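Local atomic coordinates of leucine-rich repeat protein TpLRR (Treponema pallidum, PDB entry 6MLX), a protein that is of unknown function but is probably secreted to the periplasm, where its leucine-rich repeat solenoid may serve as a binding scaffold. Residues A[163-169]-A[186-192]. Numbering follows the deposited sequence.
Sequences LADGLFE and FGVGVFV
Leu-163 pairs with Phe-186 in a short parallel beta bridge, from which two successive coils of the leucine-rich repeat solenoid run on side by side through matching turns. Leu-163, Val-190, Phe-168 and Phe-191 make up the tightly packed, buried side; at its border Leu-163 CD1 meets the partly exposed ring of Phe-186 at CE2 (3.8 Å), and it also reaches CZ of Phe-191. Val-190 fills the middle: its CG2 lies 3.4 Å from Leu-163 O, while CG1, anti to the backbone N (chi1 170°), touches Leu-163 CB and sits over the centre of the Phe-191 ring. The rings of Phe-168 and Phe-191 point the same way with planes 15° apart, but are slid so far that they barely overlap; Phe-168 CD2 to Phe-191 CE1 is 3.6 Å. Leu-177 of strand 176-178 touches both rings, and Tyr-210 packs edge-to-face on Phe-191 and Phe-186. Three main-chain hydrogen bonds join the two coils: Gly-187 N to Leu-163 O (2.8 Å, nearly straight), Gly-166 N to Val-188 O (2.9 Å) and Phe-168 N to Val-190 O (3.0 Å). The outer side is looser and more polar. There Glu-169 CG lies 4.1 Å from Val-192 CG1, and the Glu-169 carboxylate forms a salt bridge with Arg-146 of the preceding coil. Exposed Asp-165 reaches across to the next coil, where Val-188 N donates to Asp-165 OD1 at 2.8 Å from above the carboxylate plane, 49° out of it.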
loop_
_atom_site.group_PDB
_atom_site.type_symbol
_atom_site.label_atom_id
_atom_site.label_comp_id
_atom_site.label_asym_id
_atom_site.label_seq_id
_atom_site.Cartn_x
_atom_site.Cartn_y
_atom_site.Cartn_z
ATOM N N LEU A 163 -13.692 3.714 8.688
ATOM C CA LEU A 163 -12.600 2.758 8.831
ATOM C C LEU A 163 -13.151 1.386 8.436
ATOM O O LEU A 163 -14.007 0.827 9.131
ATOM C CB LEU A 163 -12.039 2.758 10.251
ATOM C CG LEU A 163 -11.502 4.113 10.723
ATOM C CD1 LEU A 163 -10.945 3.996 12.120
ATOM C CD2 LEU A 163 -10.438 4.630 9.778
ATOM N N ALA A 164 -12.658 0.854 7.322
ATOM C CA ALA A 164 -13.238 -0.332 6.708
ATOM C C ALA A 164 -13.040 -1.570 7.588
ATOM O O ALA A 164 -12.269 -1.574 8.556
ATOM C CB ALA A 164 -12.625 -0.566 5.328
ATOM N N ASP A 165 -13.739 -2.641 7.208
ATOM C CA ASP A 165 -13.699 -3.905 7.933
ATOM C C ASP A 165 -12.266 -4.380 8.147
ATOM O O ASP A 165 -11.466 -4.428 7.210
ATOM C CB ASP A 165 -14.471 -4.983 7.164
ATOM C CG ASP A 165 -15.985 -4.753 7.141
ATOM O OD1 ASP A 165 -16.516 -3.830 7.796
ATOM O OD2 ASP A 165 -16.652 -5.548 6.460
ATOM N N GLY A 166 -11.956 -4.747 9.386
ATOM C CA GLY A 166 -10.669 -5.332 9.721
ATOM C C GLY A 166 -9.462 -4.512 9.301
ATOM O O GLY A 166 -8.387 -5.072 9.068
ATOM N N LEU A 167 -9.631 -3.187 9.201
ATOM C CA LEU A 167 -8.563 -2.334 8.675
ATOM C C LEU A 167 -7.245 -2.563 9.417
ATOM O O LEU A 167 -6.197 -2.723 8.793
ATOM C CB LEU A 167 -8.975 -0.860 8.743
ATOM C CG LEU A 167 -7.949 0.165 8.246
ATOM C CD1 LEU A 167 -7.612 -0.078 6.786
ATOM C CD2 LEU A 167 -8.475 1.561 8.439
ATOM N N PHE A 168 -7.287 -2.613 10.748
ATOM C CA PHE A 168 -6.089 -2.812 11.564
ATOM C C PHE A 168 -6.107 -4.148 12.310
ATOM O O PHE A 168 -5.497 -4.282 13.377
ATOM C CB PHE A 168 -5.914 -1.655 12.552
ATOM C CG PHE A 168 -5.782 -0.311 11.893
ATOM C CD1 PHE A 168 -4.660 -0.007 11.122
ATOM C CD2 PHE A 168 -6.775 0.648 12.040
ATOM C CE1 PHE A 168 -4.534 1.234 10.519
ATOM C CE2 PHE A 168 -6.658 1.896 11.431
ATOM C CZ PHE A 168 -5.542 2.180 10.661
ATOM N N GLU A 169 -6.800 -5.145 11.763
ATOM C CA GLU A 169 -6.855 -6.454 12.395
ATOM C C GLU A 169 -5.463 -7.069 12.510
ATOM O O GLU A 169 -4.711 -7.141 11.533
ATOM C CB GLU A 169 -7.788 -7.374 11.601
ATOM C CG GLU A 169 -7.925 -8.759 12.184
ATOM C CD GLU A 169 -8.795 -9.655 11.323
ATOM O OE1 GLU A 169 -9.928 -9.262 10.962
ATOM O OE2 GLU A 169 -8.304 -10.738 10.955
ATOM N N PHE A 186 -17.490 2.957 11.547
ATOM C CA PHE A 186 -16.614 1.812 11.715
ATOM C C PHE A 186 -17.204 0.579 11.045
ATOM O O PHE A 186 -18.368 0.239 11.264
ATOM C CB PHE A 186 -16.356 1.534 13.195
ATOM C CG PHE A 186 -15.716 2.686 13.933
ATOM C CD1 PHE A 186 -16.491 3.638 14.564
ATOM C CD2 PHE A 186 -14.339 2.800 14.011
ATOM C CE1 PHE A 186 -15.907 4.693 15.257
ATOM C CE2 PHE A 186 -13.745 3.852 14.702
ATOM C CZ PHE A 186 -14.530 4.791 15.333
ATOM N N GLY A 187 -16.393 -0.083 10.234
ATOM C CA GLY A 187 -16.704 -1.421 9.801
ATOM C C GLY A 187 -16.527 -2.411 10.941
ATOM O O GLY A 187 -16.305 -2.061 12.101
ATOM N N VAL A 188 -16.616 -3.683 10.580
ATOM C CA VAL A 188 -16.612 -4.776 11.550
ATOM C C VAL A 188 -15.175 -5.135 11.920
ATOM O O VAL A 188 -14.316 -5.295 11.046
ATOM C CB VAL A 188 -17.361 -5.995 10.981
ATOM C CG1 VAL A 188 -17.187 -7.220 11.884
ATOM C CG2 VAL A 188 -18.849 -5.659 10.786
ATOM N N GLY A 189 -14.924 -5.281 13.218
ATOM C CA GLY A 189 -13.635 -5.755 13.691
ATOM C C GLY A 189 -12.460 -4.889 13.288
ATOM O O GLY A 189 -11.377 -5.418 13.021
ATOM N N VAL A 190 -12.651 -3.564 13.236
ATOM C CA VAL A 190 -11.584 -2.659 12.800
ATOM C C VAL A 190 -10.294 -2.913 13.584
ATOM O O VAL A 190 -9.211 -3.046 13.002
ATOM C CB VAL A 190 -12.040 -1.195 12.927
ATOM C CG1 VAL A 190 -10.871 -0.258 12.720
ATOM C CG2 VAL A 190 -13.163 -0.889 11.920
ATOM N N PHE A 191 -10.398 -2.996 14.919
ATOM C CA PHE A 191 -9.241 -3.024 15.809
ATOM C C PHE A 191 -9.045 -4.374 16.502
ATOM O O PHE A 191 -8.395 -4.430 17.557
ATOM C CB PHE A 191 -9.351 -1.923 16.865
ATOM C CG PHE A 191 -9.375 -0.533 16.301
ATOM C CD1 PHE A 191 -8.220 0.047 15.796
ATOM C CD2 PHE A 191 -10.547 0.203 16.285
ATOM C CE1 PHE A 191 -8.229 1.331 15.284
ATOM C CE2 PHE A 191 -10.562 1.502 15.771
ATOM C CZ PHE A 191 -9.402 2.063 15.274
ATOM N N VAL A 192 -9.582 -5.458 15.930
ATOM C CA VAL A 192 -9.350 -6.797 16.467
ATOM C C VAL A 192 -7.853 -7.085 16.530
ATOM O O VAL A 192 -7.115 -6.849 15.567
ATOM C CB VAL A 192 -10.086 -7.844 15.613
ATOM C CG1 VAL A 192 -9.570 -9.241 15.901
ATOM C CG2 VAL A 192 -11.603 -7.763 15.838
#